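Local coordinates for protein heat-inducible transcription repressor HrcA (Thermotoga maritima, PDB 1STZ) that probably represses the class I heat shock operons, those of grpE-dnaK-dnaJ and groELS, by binding DNA, at residues G83-F86 / Y87-M91. Residues are numbered along the deposited sequence; the frame is centred on the assembly and turned at random.
Sequences GLRF and YYEEM
Y87 starts the next turn of helix 81-94 by giving its backbone N to the carbonyl O of G83 (3.0 Å). Y88 N repeats the i to i+4 bond to L84 O. Its ring runs alongside the R85 side chain, with CD2 3.6 Å from R85 NH1 and the ring almost perpendicular to the guanidinium. E89 binds R85 twice: backbone N to backbone O, and OE2 to NH1 in a 2.9 Å salt bridge. Bends at chi2 (56°) and chi3 (63°) bring the end of R85 back to E89 although its CB points away; OE2 meets the guanidinium at its edge and in its plane, the carboxylate turned only 27° from it. R85 NH2 makes a second salt bridge, to E278, and each terminal nitrogen thus holds an acid. E90 N closes on F86 O at 3.2 Å, while its CG sits over one face of the F86 ring in a CH-pi contact, 4.1 Å from the centroid. M91 CG then lies over one face of the Y87 ring, one turn back. Helix 81-94 follows the hairpin 68-69/78-79, consistent with a winged-helix DNA-binding region, and links it to the C-terminal part: F86, Y87 and M91 pack on helix 17-33, L84 and Y88 on strand 272-275, Y88 and M91 on helix 314-334.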
ATOM      1  N   GLY A  83     -27.477 -13.945 -18.729  1.00 19.16           N
ATOM      2  CA  GLY A  83     -27.778 -13.244 -17.496  1.00 19.09           C
ATOM      3  C   GLY A  83     -26.585 -12.562 -16.881  1.00 18.46           C
ATOM      4  O   GLY A  83     -26.707 -11.481 -16.323  1.00 19.06           O
ATOM      5  N   LEU A  84     -25.423 -13.186 -16.973  1.00 18.51           N
ATOM      6  CA  LEU A  84     -24.197 -12.541 -16.513  1.00 18.86           C
ATOM      7  C   LEU A  84     -23.877 -11.296 -17.338  1.00 18.46           C
ATOM      8  O   LEU A  84     -23.470 -10.297 -16.782  1.00 19.22           O
ATOM      9  CB  LEU A  84     -23.019 -13.509 -16.520  1.00 18.75           C
ATOM     10  CG  LEU A  84     -23.176 -14.660 -15.542  1.00 19.28           C
ATOM     11  CD1 LEU A  84     -22.077 -15.709 -15.805  1.00 21.97           C
ATOM     12  CD2 LEU A  84     -23.129 -14.170 -14.112  1.00 20.68           C
ATOM     13  N   ARG A  85     -24.064 -11.370 -18.654  1.00 18.42           N
ATOM     14  CA  ARG A  85     -23.846 -10.234 -19.551  1.00 18.50           C
ATOM     15  C   ARG A  85     -24.817  -9.121 -19.218  1.00 18.75           C
ATOM     16  O   ARG A  85     -24.428  -7.974 -19.161  1.00 18.22           O
ATOM     17  CB  ARG A  85     -23.989 -10.660 -21.010  1.00 17.81           C
ATOM     18  CG  ARG A  85     -24.088  -9.550 -22.074  1.00 18.68           C
ATOM     19  CD  ARG A  85     -22.966  -8.528 -22.123  1.00 17.80           C
ATOM     20  NE  ARG A  85     -21.674  -9.118 -22.448  1.00 18.21           N
ATOM     21  CZ  ARG A  85     -20.548  -8.439 -22.576  1.00 17.13           C
ATOM     22  NH1 ARG A  85     -20.512  -7.117 -22.436  1.00 15.74           N
ATOM     23  NH2 ARG A  85     -19.442  -9.082 -22.878  1.00 18.29           N
ATOM     24  N   PHE A  86     -26.077  -9.464 -18.973  1.00 19.27           N
ATOM     25  CA  PHE A  86     -27.077  -8.457 -18.616  1.00 19.33           C
ATOM     26  C   PHE A  86     -26.631  -7.734 -17.353  1.00 18.78           C
ATOM     27  O   PHE A  86     -26.670  -6.524 -17.298  1.00 18.30           O
ATOM     28  CB  PHE A  86     -28.450  -9.100 -18.396  1.00 19.79           C
ATOM     29  CG  PHE A  86     -29.478  -8.148 -17.837  1.00 21.11           C
ATOM     30  CD1 PHE A  86     -30.245  -7.372 -18.684  1.00 22.28           C
ATOM     31  CD2 PHE A  86     -29.645  -8.014 -16.461  1.00 22.26           C
ATOM     32  CE1 PHE A  86     -31.191  -6.482 -18.168  1.00 23.51           C
ATOM     33  CE2 PHE A  86     -30.589  -7.145 -15.942  1.00 23.44           C
ATOM     34  CZ  PHE A  86     -31.359  -6.375 -16.794  1.00 23.39           C
ATOM     35  N   TYR A  87     -26.178  -8.493 -16.353  1.00 18.75           N
ATOM     36  CA  TYR A  87     -25.735  -7.919 -15.078  1.00 18.32           C
ATOM     37  C   TYR A  87     -24.582  -6.949 -15.298  1.00 17.90           C
ATOM     38  O   TYR A  87     -24.641  -5.816 -14.849  1.00 17.61           O
ATOM     39  CB  TYR A  87     -25.319  -9.015 -14.102  1.00 18.71           C
ATOM     40  CG  TYR A  87     -24.674  -8.523 -12.831  1.00 19.44           C
ATOM     41  CD1 TYR A  87     -25.442  -8.070 -11.763  1.00 20.77           C
ATOM     42  CD2 TYR A  87     -23.288  -8.528 -12.686  1.00 22.01           C
ATOM     43  CE1 TYR A  87     -24.839  -7.612 -10.579  1.00 21.78           C
ATOM     44  CE2 TYR A  87     -22.678  -8.086 -11.515  1.00 21.14           C
ATOM     45  CZ  TYR A  87     -23.455  -7.631 -10.463  1.00 22.76           C
ATOM     46  OH  TYR A  87     -22.841  -7.190  -9.300  1.00 22.94           O
ATOM     47  N   TYR A  88     -23.553  -7.388 -16.018  1.00 17.05           N
ATOM     48  CA  TYR A  88     -22.400  -6.534 -16.338  1.00 16.36           C
ATOM     49  C   TYR A  88     -22.794  -5.213 -17.019  1.00 16.65           C
ATOM     50  O   TYR A  88     -22.282  -4.153 -16.648  1.00 15.91           O
ATOM     51  CB  TYR A  88     -21.404  -7.287 -17.229  1.00 15.87           C
ATOM     52  CG  TYR A  88     -20.222  -6.473 -17.702  1.00 15.42           C
ATOM     53  CD1 TYR A  88     -19.172  -6.174 -16.850  1.00 17.04           C
ATOM     54  CD2 TYR A  88     -20.154  -6.006 -19.003  1.00 14.68           C
ATOM     55  CE1 TYR A  88     -18.086  -5.399 -17.284  1.00 17.50           C
ATOM     56  CE2 TYR A  88     -19.078  -5.263 -19.451  1.00 15.37           C
ATOM     57  CZ  TYR A  88     -18.043  -4.962 -18.589  1.00 15.55           C
ATOM     58  OH  TYR A  88     -16.977  -4.218 -19.035  1.00 18.25           O
ATOM     59  N   GLU A  89     -23.663  -5.284 -18.023  1.00 17.28           N
ATOM     60  CA  GLU A  89     -24.101  -4.089 -18.748  1.00 18.77           C
ATOM     61  C   GLU A  89     -24.799  -3.089 -17.824  1.00 18.98           C
ATOM     62  O   GLU A  89     -24.626  -1.887 -17.970  1.00 18.85           O
ATOM     63  CB  GLU A  89     -25.052  -4.453 -19.896  1.00 19.18           C
ATOM     64  CG  GLU A  89     -24.400  -5.183 -21.067  1.00 20.76           C
ATOM     65  CD  GLU A  89     -23.354  -4.341 -21.769  1.00 22.61           C
ATOM     66  OE1 GLU A  89     -23.636  -3.160 -22.096  1.00 24.98           O
ATOM     67  OE2 GLU A  89     -22.242  -4.853 -22.002  1.00 23.22           O
ATOM     68  N   GLU A  90     -25.585  -3.594 -16.878  1.00 19.96           N
ATOM     69  CA  GLU A  90     -26.293  -2.735 -15.936  1.00 21.41           C
ATOM     70  C   GLU A  90     -25.346  -2.116 -14.911  1.00 21.74           C
ATOM     71  O   GLU A  90     -25.542  -0.970 -14.520  1.00 22.05           O
ATOM     72  CB  GLU A  90     -27.418  -3.500 -15.230  1.00 21.70           C
ATOM     73  CG  GLU A  90     -28.619  -3.795 -16.134  1.00 24.28           C
ATOM     74  CD  GLU A  90     -29.398  -2.544 -16.553  1.00 26.05           C
ATOM     75  OE1 GLU A  90     -29.373  -1.519 -15.815  1.00 25.87           O
ATOM     76  OE2 GLU A  90     -30.049  -2.588 -17.629  1.00 27.41           O
ATOM     77  N   MET A  91     -24.312  -2.845 -14.492  1.00 22.48           N
ATOM     78  CA  MET A  91     -23.326  -2.276 -13.556  1.00 23.42           C
ATOM     79  C   MET A  91     -22.466  -1.239 -14.240  1.00 23.22           C
ATOM     80  O   MET A  91     -22.080  -0.265 -13.616  1.00 22.93           O
ATOM     81  CB  MET A  91     -22.422  -3.342 -12.938  1.00 23.87           C
ATOM     82  CG  MET A  91     -23.160  -4.353 -12.078  1.00 26.89           C
ATOM     83  SD  MET A  91     -23.235  -3.939 -10.302  1.00 33.28           S
ATOM     84  CE  MET A  91     -23.599  -2.180 -10.273  1.00 33.36           C
TER